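Local coordinates for vacuolar-sorting protein BRO1 (Saccharomyces cerevisiae, PDB 1ZB1) that acts in sorting cargo proteins into the intralumenal vesicles of multivesicular bodies and recruits the DOA4 deubiquitinase to endosomes, here represented by its Bro1 domain, at residues D17-D22 against T98-E103; E189-F194 against R216-L221; Y261-H266 against I277-F282. One frame throughout, in Å; residues are numbered along the deposited sequence.

Contact 1. Residues D17-D22 against T98-E103; sequences DTEKLD and TWYDAE
The indole of W99 offers one face to T18, whose CB sits 3.6 Å from the centroid of the W99 six-membered ring and only 9° off its normal, a CH-pi contact. The ring of Y100 is met at its edge instead: D17 O lies in its plane beside CD1, and the CG of E19 reaches CE1 at 3.7 Å. Between these two rings the backbones of D17-E19 and T98-Y100 run roughly antiparallel and form a single beta bridge, T18 with W99. Y100 N donates to D17 O at 2.9 Å in an almost straight bond (177°), although the donor stands above the carbonyl plane. T98 O is gripped twice, by E19 N in its carbonyl plane at 3.1 Å and by T18 OG1 from above that plane at 2.7 Å. The second bond depends on T18 holding OG1 anti to its own N (chi1 -177°), which leaves CG2 in the crowded position between N and C. The extended side chain of E19 crosses T98 obliquely, CD resting 3.7 Å from T98 CG2, and its carboxylate finds its salt-bridge partner in K112. Waters finish the margins: one joins D17 N to D101 O, another E19 O to T98 N. In the Bro1 domain this bridge lays the loop leading into helix 23-34 along strand 97-100, whose other neighbour is the antiparallel strand 112-115. On the side of W99, the indole packs on helices 46-58 and 118-139, bonding through NE1 to E121, while R56 of helix 46-58 holds T18 OG1 and E19 O.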
loop_
_atom_site.group_PDB
_atom_site.type_symbol
_atom_site.label_atom_id
_atom_site.label_comp_id
_atom_site.label_asym_id
_atom_site.label_seq_id
_atom_site.Cartn_x
_atom_site.Cartn_y
_atom_site.Cartn_z
ATOM N N ASP A 17 -8.219 5.107 -14.933
ATOM C CA ASP A 17 -9.457 5.661 -15.466
ATOM C C ASP A 17 -10.148 4.604 -16.329
ATOM O O ASP A 17 -9.520 3.637 -16.753
ATOM C CB ASP A 17 -9.186 6.913 -16.313
ATOM C CG ASP A 17 -8.608 8.058 -15.500
ATOM O OD1 ASP A 17 -8.897 8.134 -14.288
ATOM O OD2 ASP A 17 -7.870 8.891 -16.070
ATOM N N THR A 18 -11.440 4.790 -16.576
ATOM C CA THR A 18 -12.212 3.859 -17.394
ATOM C C THR A 18 -13.224 4.627 -18.227
ATOM O O THR A 18 -13.611 5.743 -17.879
ATOM C CB THR A 18 -12.988 2.842 -16.528
ATOM O OG1 THR A 18 -13.667 1.905 -17.373
ATOM C CG2 THR A 18 -14.042 3.564 -15.659
ATOM N N GLU A 19 -13.661 4.035 -19.329
ATOM C CA GLU A 19 -14.652 4.691 -20.164
ATOM C C GLU A 19 -16.044 4.342 -19.664
ATOM O O GLU A 19 -16.264 3.258 -19.122
ATOM C CB GLU A 19 -14.500 4.262 -21.629
ATOM C CG GLU A 19 -13.222 4.788 -22.261
ATOM C CD GLU A 19 -13.197 4.646 -23.765
ATOM O OE1 GLU A 19 -12.271 5.215 -24.385
ATOM O OE2 GLU A 19 -14.094 3.972 -24.325
ATOM N N LYS A 20 -16.979 5.273 -19.825
ATOM C CA LYS A 20 -18.350 5.036 -19.406
ATOM C C LYS A 20 -18.872 3.794 -20.132
ATOM O O LYS A 20 -18.773 3.689 -21.352
ATOM C CB LYS A 20 -19.202 6.267 -19.730
ATOM C CG LYS A 20 -20.695 6.007 -19.872
ATOM C CD LYS A 20 -21.317 5.418 -18.622
ATOM C CE LYS A 20 -22.805 5.148 -18.866
ATOM N NZ LYS A 20 -23.466 4.444 -17.746
ATOM N N LEU A 21 -19.404 2.846 -19.371
ATOM C CA LEU A 21 -19.940 1.613 -19.941
ATOM C C LEU A 21 -21.460 1.629 -19.775
ATOM O O LEU A 21 -21.965 1.954 -18.702
ATOM C CB LEU A 21 -19.356 0.411 -19.200
ATOM C CG LEU A 21 -19.651 -1.008 -19.688
ATOM C CD1 LEU A 21 -18.774 -1.329 -20.896
ATOM C CD2 LEU A 21 -19.352 -1.997 -18.563
ATOM N N ASP A 22 -22.191 1.282 -20.827
ATOM C CA ASP A 22 -23.650 1.271 -20.732
ATOM C C ASP A 22 -24.158 -0.138 -20.449
ATOM O O ASP A 22 -24.373 -0.924 -21.372
ATOM C CB ASP A 22 -24.276 1.805 -22.027
ATOM C CG ASP A 22 -25.790 1.941 -21.932
ATOM O OD1 ASP A 22 -26.390 2.584 -22.817
ATOM O OD2 ASP A 22 -26.381 1.403 -20.975
ATOM N N THR A 98 -13.422 -1.139 -20.700
ATOM C CA THR A 98 -12.282 -0.366 -21.188
ATOM C C THR A 98 -11.548 0.409 -20.093
ATOM O O THR A 98 -12.107 1.333 -19.485
ATOM C CB THR A 98 -12.760 0.614 -22.297
ATOM O OG1 THR A 98 -13.398 -0.136 -23.343
ATOM C CG2 THR A 98 -11.590 1.408 -22.879
ATOM N N TRP A 99 -10.291 0.037 -19.851
ATOM C CA TRP A 99 -9.479 0.689 -18.816
ATOM C C TRP A 99 -8.153 1.278 -19.289
ATOM O O TRP A 99 -7.454 0.690 -20.118
ATOM C CB TRP A 99 -9.184 -0.287 -17.669
ATOM C CG TRP A 99 -10.405 -0.700 -16.903
ATOM C CD1 TRP A 99 -11.304 -1.663 -17.249
ATOM C CD2 TRP A 99 -10.880 -0.126 -15.681
ATOM N NE1 TRP A 99 -12.316 -1.728 -16.314
ATOM C CE2 TRP A 99 -12.079 -0.793 -15.342
ATOM C CE3 TRP A 99 -10.409 0.890 -14.835
ATOM C CZ2 TRP A 99 -12.815 -0.480 -14.193
ATOM C CZ3 TRP A 99 -11.147 1.202 -13.685
ATOM C CH2 TRP A 99 -12.336 0.517 -13.380
ATOM N N TYR A 100 -7.810 2.435 -18.727
ATOM C CA TYR A 100 -6.564 3.129 -19.038
ATOM C C TYR A 100 -5.498 2.813 -17.988
ATOM O O TYR A 100 -5.812 2.567 -16.822
ATOM C CB TYR A 100 -6.772 4.653 -19.038
ATOM C CG TYR A 100 -7.603 5.209 -20.174
ATOM C CD1 TYR A 100 -8.998 5.130 -20.159
ATOM C CD2 TYR A 100 -6.989 5.849 -21.255
ATOM C CE1 TYR A 100 -9.763 5.681 -21.196
ATOM C CE2 TYR A 100 -7.742 6.398 -22.294
ATOM C CZ TYR A 100 -9.121 6.314 -22.257
ATOM O OH TYR A 100 -9.850 6.878 -23.273
ATOM N N ASP A 101 -4.235 2.827 -18.394
ATOM C CA ASP A 101 -3.154 2.587 -17.446
ATOM C C ASP A 101 -3.056 3.818 -16.530
ATOM O O ASP A 101 -3.297 4.944 -16.977
ATOM C CB ASP A 101 -1.815 2.418 -18.172
ATOM C CG ASP A 101 -1.654 1.053 -18.814
ATOM O OD1 ASP A 101 -2.502 0.166 -18.583
ATOM O OD2 ASP A 101 -0.659 0.871 -19.540
ATOM N N ALA A 102 -2.701 3.604 -15.264
ATOM C CA ALA A 102 -2.553 4.714 -14.321
ATOM C C ALA A 102 -1.524 5.701 -14.870
ATOM O O ALA A 102 -0.501 5.298 -15.428
ATOM C CB ALA A 102 -2.107 4.193 -12.947
ATOM N N GLU A 103 -1.791 6.993 -14.711
ATOM C CA GLU A 103 -0.889 8.021 -15.225
ATOM C C GLU A 103 0.043 8.620 -14.175
ATOM O O GLU A 103 -0.363 9.482 -13.400
ATOM C CB GLU A 103 -1.702 9.136 -15.887
ATOM C CG GLU A 103 -2.402 8.695 -17.157
ATOM C CD GLU A 103 -3.249 9.785 -17.791
ATOM O OE1 GLU A 103 -3.650 9.606 -18.959
ATOM O OE2 GLU A 103 -3.519 10.810 -17.127
HETATM O O HOH W 1 -5.664 6.181 -15.991
HETATM O O HOH W 2 -6.068 8.252 -18.100
HETATM O O HOH W 3 -15.562 0.735 -20.039
HETATM O O HOH W 4 -14.339 0.929 -25.852
#

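Contact 2. Residues E189-F194 against R216-L221; sequences EAQELF and RATCNL
Q191 sends CG out anti to its backbone N (chi1 177°) and then bends at chi2 (69°), so that CB and CG face L221 and T218 while the amide turns back toward A217. T218 likewise places CG2 anti to N and OG1 beside N, presenting one branch to each of two successive residues opposite. The setting is an antiparallel helix pair of the largely helical Bro1 domain, whose family belongs to the TPR clan: helices 176-198 and 208-230 follow each other in the chain, and their short segments run at 159° with axes 9.0 Å apart. Q191 CB rests 3.5 Å from L221 CD2, the two side chains crossing at about a right angle. One turn earlier on the same helix, A217 CB packs against the amide, 3.7 Å from Q191 NE2. That amide is buried but well supplied, since OE1 accepts from A343 N and NE2 donates to L214 O, bonds that fix its rotation; the first also ties in the loop around A343. Of the E192 side chain, CB meets the segment, 3.9 Å from T218 CG2; beyond it OE1 forms a salt bridge with K251 and OE2 a hydrogen bond with Y255, and the former would tend to keep the carboxylate ionised. Like Q191 NE2, T218 OG1 bonds L214 O, a threonine hydroxyl returning to its own helix backbone, and lies just 3.3 Å from Q191 CG.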
loop_
_atom_site.group_PDB
_atom_site.type_symbol
_atom_site.label_atom_id
_atom_site.label_comp_id
_atom_site.label_asym_id
_atom_site.label_seq_id
_atom_site.Cartn_x
_atom_site.Cartn_y
_atom_site.Cartn_z
ATOM N N GLU A 189 4.858 1.445 4.780
ATOM C CA GLU A 189 4.290 2.689 5.299
ATOM C C GLU A 189 3.433 2.454 6.539
ATOM O O GLU A 189 3.442 3.266 7.468
ATOM C CB GLU A 189 3.468 3.410 4.224
ATOM C CG GLU A 189 4.295 3.897 3.035
ATOM C CD GLU A 189 3.492 4.727 2.052
ATOM O OE1 GLU A 189 2.266 4.511 1.951
ATOM O OE2 GLU A 189 4.088 5.589 1.367
ATOM N N ALA A 190 2.689 1.350 6.558
ATOM C CA ALA A 190 1.858 1.038 7.716
ATOM C C ALA A 190 2.756 0.857 8.950
ATOM O O ALA A 190 2.483 1.418 10.014
ATOM C CB ALA A 190 1.043 -0.231 7.457
ATOM N N GLN A 191 3.822 0.077 8.796
ATOM C CA GLN A 191 4.781 -0.175 9.881
ATOM C C GLN A 191 5.405 1.152 10.319
ATOM O O GLN A 191 5.524 1.435 11.511
ATOM C CB GLN A 191 5.882 -1.132 9.399
ATOM C CG GLN A 191 7.004 -1.436 10.417
ATOM C CD GLN A 191 6.527 -2.265 11.604
ATOM O OE1 GLN A 191 5.537 -2.985 11.509
ATOM N NE2 GLN A 191 7.248 -2.180 12.724
ATOM N N GLU A 192 5.798 1.965 9.343
ATOM C CA GLU A 192 6.402 3.261 9.630
ATOM C C GLU A 192 5.476 4.137 10.480
ATOM O O GLU A 192 5.917 4.754 11.455
ATOM C CB GLU A 192 6.755 3.972 8.320
ATOM C CG GLU A 192 7.155 5.426 8.484
ATOM C CD GLU A 192 7.597 6.061 7.176
ATOM O OE1 GLU A 192 7.055 5.696 6.111
ATOM O OE2 GLU A 192 8.477 6.943 7.218
ATOM N N LEU A 193 4.197 4.193 10.122
ATOM C CA LEU A 193 3.239 4.998 10.883
ATOM C C LEU A 193 3.067 4.448 12.303
ATOM O O LEU A 193 2.800 5.203 13.243
ATOM C CB LEU A 193 1.887 5.036 10.161
ATOM C CG LEU A 193 1.491 6.337 9.442
ATOM C CD1 LEU A 193 2.697 6.994 8.801
ATOM C CD2 LEU A 193 0.419 6.039 8.407
ATOM N N PHE A 194 3.233 3.138 12.459
ATOM C CA PHE A 194 3.100 2.513 13.775
ATOM C C PHE A 194 4.230 3.010 14.679
ATOM O O PHE A 194 4.013 3.325 15.855
ATOM C CB PHE A 194 3.158 0.989 13.654
ATOM C CG PHE A 194 2.845 0.268 14.938
ATOM C CD1 PHE A 194 1.541 0.220 15.423
ATOM C CD2 PHE A 194 3.854 -0.341 15.675
ATOM C CE1 PHE A 194 1.245 -0.427 16.626
ATOM C CE2 PHE A 194 3.570 -0.992 16.880
ATOM C CZ PHE A 194 2.263 -1.033 17.354
ATOM N N ARG A 216 13.688 -1.444 13.226
ATOM C CA ARG A 216 14.443 -2.363 12.393
ATOM C C ARG A 216 13.520 -2.977 11.353
ATOM O O ARG A 216 13.903 -3.145 10.195
ATOM C CB ARG A 216 15.081 -3.473 13.228
ATOM C CG ARG A 216 15.995 -4.364 12.408
ATOM C CD ARG A 216 17.140 -3.552 11.805
ATOM N NE ARG A 216 17.753 -4.202 10.650
ATOM C CZ ARG A 216 18.350 -5.389 10.681
ATOM N NH1 ARG A 216 18.422 -6.074 11.817
ATOM N NH2 ARG A 216 18.876 -5.892 9.572
ATOM N N ALA A 217 12.302 -3.305 11.765
ATOM C CA ALA A 217 11.339 -3.896 10.846
ATOM C C ALA A 217 10.994 -2.907 9.729
ATOM O O ALA A 217 10.865 -3.298 8.568
ATOM C CB ALA A 217 10.078 -4.320 11.604
ATOM N N THR A 218 10.854 -1.630 10.078
ATOM C CA THR A 218 10.536 -0.596 9.089
ATOM C C THR A 218 11.637 -0.561 8.031
ATOM O O THR A 218 11.367 -0.478 6.825
ATOM C CB THR A 218 10.419 0.791 9.746
ATOM O OG1 THR A 218 9.427 0.745 10.781
ATOM C CG2 THR A 218 10.009 1.842 8.714
ATOM N N CYS A 219 12.880 -0.641 8.494
ATOM C CA CYS A 219 14.033 -0.646 7.607
ATOM C C CYS A 219 13.965 -1.846 6.666
ATOM O O CYS A 219 14.069 -1.692 5.450
ATOM C CB CYS A 219 15.332 -0.704 8.423
ATOM S SG CYS A 219 16.778 -1.174 7.445
ATOM N N ASN A 220 13.777 -3.038 7.226
ATOM C CA ASN A 220 13.711 -4.249 6.409
ATOM C C ASN A 220 12.609 -4.171 5.346
ATOM O O ASN A 220 12.795 -4.616 4.217
ATOM C CB ASN A 220 13.497 -5.492 7.282
ATOM C CG ASN A 220 14.663 -5.756 8.234
ATOM O OD1 ASN A 220 15.806 -5.376 7.962
ATOM N ND2 ASN A 220 14.378 -6.427 9.344
ATOM N N LEU A 221 11.463 -3.609 5.713
ATOM C CA LEU A 221 10.354 -3.473 4.777
ATOM C C LEU A 221 10.709 -2.557 3.598
ATOM O O LEU A 221 10.435 -2.884 2.440
ATOM C CB LEU A 221 9.121 -2.944 5.514
ATOM C CG LEU A 221 8.073 -3.951 6.013
ATOM C CD1 LEU A 221 8.641 -5.360 6.074
ATOM C CD2 LEU A 221 7.560 -3.500 7.375
#

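Contact 3. Residues Y261-H266 against I277-F282; sequences YYHGLH and IAFLDF
F279 turns one face of its ring to H263, whose imidazole comes in edge first with ND1 3.4 Å above the plane and over the ring centre. The pair is an edge-to-face, T-shaped arrangement, centroids 4.4 Å apart and planes at 66°; the closest carbons, H263 CE1 and F279 CE2, are 3.5 Å apart. H263 reaches across because CG is anti to its backbone N (chi1 180°). These side chains join helices 242-269 and 275-290, a helical hairpin whose local axes are antiparallel (167°) and 8.1 Å apart. Such closeness is met at G264, where no side chain stands between the backbones: L280 lays CD2 against the bare CA of G264 at 3.6 Å. The other branch of the same leucine, CD1, touches the edge of the Y261 ring at CD1 of the tyrosine, 3.8 Å away, while L265 lies over one face of that ring. Y261 points its CB away from the hairpin partner, and its ring goes on to meet F306 of helix 303-322 edge-to-face; H263 also touches S212 of helix 208-230, and F279 touches V333 of a loop. The contact is thus made by carbon and ring surfaces, with the imidazole as the only polar, ionisable group among them. An N-H at ND1, directed at the pi cloud, would suit this place better than a lone pair, so protonation of H263 there would probably be preferred.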
loop_
_atom_site.group_PDB
_atom_site.type_symbol
_atom_site.label_atom_id
_atom_site.label_comp_id
_atom_site.label_asym_id
_atom_site.label_seq_id
_atom_site.Cartn_x
_atom_site.Cartn_y
_atom_site.Cartn_z
ATOM N N TYR A 261 20.231 3.607 17.282
ATOM C CA TYR A 261 20.197 4.645 18.302
ATOM C C TYR A 261 19.444 4.166 19.542
ATOM O O TYR A 261 19.974 4.194 20.656
ATOM C CB TYR A 261 19.531 5.905 17.741
ATOM C CG TYR A 261 19.160 6.954 18.777
ATOM C CD1 TYR A 261 20.125 7.516 19.618
ATOM C CD2 TYR A 261 17.847 7.398 18.901
ATOM C CE1 TYR A 261 19.785 8.493 20.551
ATOM C CE2 TYR A 261 17.496 8.370 19.827
ATOM C CZ TYR A 261 18.469 8.915 20.649
ATOM O OH TYR A 261 18.119 9.877 21.563
ATOM N N TYR A 262 18.209 3.715 19.351
ATOM C CA TYR A 262 17.416 3.261 20.485
ATOM C C TYR A 262 18.001 2.039 21.184
ATOM O O TYR A 262 17.896 1.921 22.402
ATOM C CB TYR A 262 15.969 3.028 20.054
ATOM C CG TYR A 262 15.192 4.322 20.012
ATOM C CD1 TYR A 262 14.738 4.918 21.188
ATOM C CD2 TYR A 262 14.971 4.989 18.807
ATOM C CE1 TYR A 262 14.087 6.145 21.167
ATOM C CE2 TYR A 262 14.325 6.215 18.774
ATOM C CZ TYR A 262 13.886 6.788 19.956
ATOM O OH TYR A 262 13.251 8.003 19.931
ATOM N N HIS A 263 18.631 1.143 20.433
ATOM C CA HIS A 263 19.237 -0.028 21.053
ATOM C C HIS A 263 20.409 0.453 21.911
ATOM O O HIS A 263 20.744 -0.156 22.932
ATOM C CB HIS A 263 19.726 -1.016 19.992
ATOM C CG HIS A 263 20.366 -2.242 20.563
ATOM N ND1 HIS A 263 21.732 -2.429 20.586
ATOM C CD2 HIS A 263 19.829 -3.334 21.158
ATOM C CE1 HIS A 263 22.007 -3.582 21.169
ATOM N NE2 HIS A 263 20.870 -4.152 21.526
ATOM N N GLY A 264 21.021 1.555 21.489
ATOM C CA GLY A 264 22.137 2.119 22.228
ATOM C C GLY A 264 21.652 2.711 23.537
ATOM O O GLY A 264 22.285 2.526 24.575
ATOM N N LEU A 265 20.531 3.427 23.491
ATOM C CA LEU A 265 19.968 4.025 24.695
ATOM C C LEU A 265 19.614 2.924 25.693
ATOM O O LEU A 265 19.610 3.144 26.904
ATOM C CB LEU A 265 18.721 4.844 24.359
ATOM C CG LEU A 265 18.937 6.113 23.530
ATOM C CD1 LEU A 265 17.614 6.834 23.351
ATOM C CD2 LEU A 265 19.943 7.024 24.225
ATOM N N HIS A 266 19.321 1.738 25.172
ATOM C CA HIS A 266 18.988 0.595 26.010
ATOM C C HIS A 266 20.262 0.053 26.652
ATOM O O HIS A 266 20.287 -0.251 27.846
ATOM C CB HIS A 266 18.309 -0.492 25.172
ATOM C CG HIS A 266 18.344 -1.849 25.800
ATOM N ND1 HIS A 266 19.176 -2.854 25.351
ATOM C CD2 HIS A 266 17.685 -2.356 26.870
ATOM C CE1 HIS A 266 19.028 -3.919 26.117
ATOM N NE2 HIS A 266 18.131 -3.643 27.048
ATOM N N ILE A 277 28.300 2.692 22.916
ATOM C CA ILE A 277 29.044 3.648 22.105
ATOM C C ILE A 277 29.251 3.073 20.706
ATOM O O ILE A 277 29.220 3.799 19.714
ATOM C CB ILE A 277 30.419 3.962 22.751
ATOM C CG1 ILE A 277 30.204 4.715 24.067
ATOM C CG2 ILE A 277 31.285 4.775 21.794
ATOM C CD1 ILE A 277 31.470 4.932 24.868
ATOM N N ALA A 278 29.455 1.762 20.633
ATOM C CA ALA A 278 29.657 1.094 19.356
ATOM C C ALA A 278 28.393 1.182 18.497
ATOM O O ALA A 278 28.475 1.332 17.277
ATOM C CB ALA A 278 30.041 -0.366 19.587
ATOM N N PHE A 279 27.228 1.096 19.136
ATOM C CA PHE A 279 25.966 1.175 18.412
ATOM C C PHE A 279 25.599 2.600 18.027
ATOM O O PHE A 279 24.934 2.817 17.015
ATOM C CB PHE A 279 24.841 0.531 19.224
ATOM C CG PHE A 279 24.674 -0.930 18.946
ATOM C CD1 PHE A 279 23.999 -1.358 17.806
ATOM C CD2 PHE A 279 25.233 -1.882 19.792
ATOM C CE1 PHE A 279 23.882 -2.717 17.508
ATOM C CE2 PHE A 279 25.124 -3.243 19.507
ATOM C CZ PHE A 279 24.447 -3.661 18.360
ATOM N N LEU A 280 26.024 3.572 18.827
ATOM C CA LEU A 280 25.746 4.968 18.498
ATOM C C LEU A 280 26.634 5.309 17.307
ATOM O O LEU A 280 26.286 6.130 16.458
ATOM C CB LEU A 280 26.070 5.876 19.685
ATOM C CG LEU A 280 24.957 6.052 20.723
ATOM C CD1 LEU A 280 23.859 6.926 20.146
ATOM C CD2 LEU A 280 24.402 4.699 21.129
ATOM N N ASP A 281 27.785 4.648 17.262
ATOM C CA ASP A 281 28.755 4.819 16.190
ATOM C C ASP A 281 28.076 4.344 14.906
ATOM O O ASP A 281 28.041 5.060 13.904
ATOM C CB ASP A 281 29.990 3.959 16.482
ATOM C CG ASP A 281 31.216 4.415 15.722
ATOM O OD1 ASP A 281 31.197 4.394 14.472
ATOM O OD2 ASP A 281 32.208 4.793 16.382
ATOM N N PHE A 282 27.524 3.133 14.957
ATOM C CA PHE A 282 26.835 2.542 13.815
ATOM C C PHE A 282 25.648 3.395 13.386
ATOM O O PHE A 282 25.406 3.580 12.191
ATOM C CB PHE A 282 26.349 1.133 14.161
ATOM C CG PHE A 282 25.590 0.465 13.052
ATOM C CD1 PHE A 282 26.232 0.100 11.871
ATOM C CD2 PHE A 282 24.229 0.204 13.184
ATOM C CE1 PHE A 282 25.530 -0.519 10.836
ATOM C CE2 PHE A 282 23.516 -0.414 12.156
ATOM C CZ PHE A 282 24.169 -0.776 10.980
#

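All three contacts belong to one Bro1 domain, and they are spread along an elongated chain. Contact 2 and contact 3 are near neighbours, with centres 19 Å and nearest atoms about 7 Å apart; both use antiparallel helix pairs, and helices 208-230 and 242-269, one from each, follow each other in the chain. Contact 1 stands far off, its centre 34 Å from that of contact 2 and 52 Å from that of contact 3, on the other side of the chain's centre from contact 3. It is the polar, water-lined one, built on a backbone bridge, whereas the other two rest on side-chain packing between helices. No ligand or catalytic site links them.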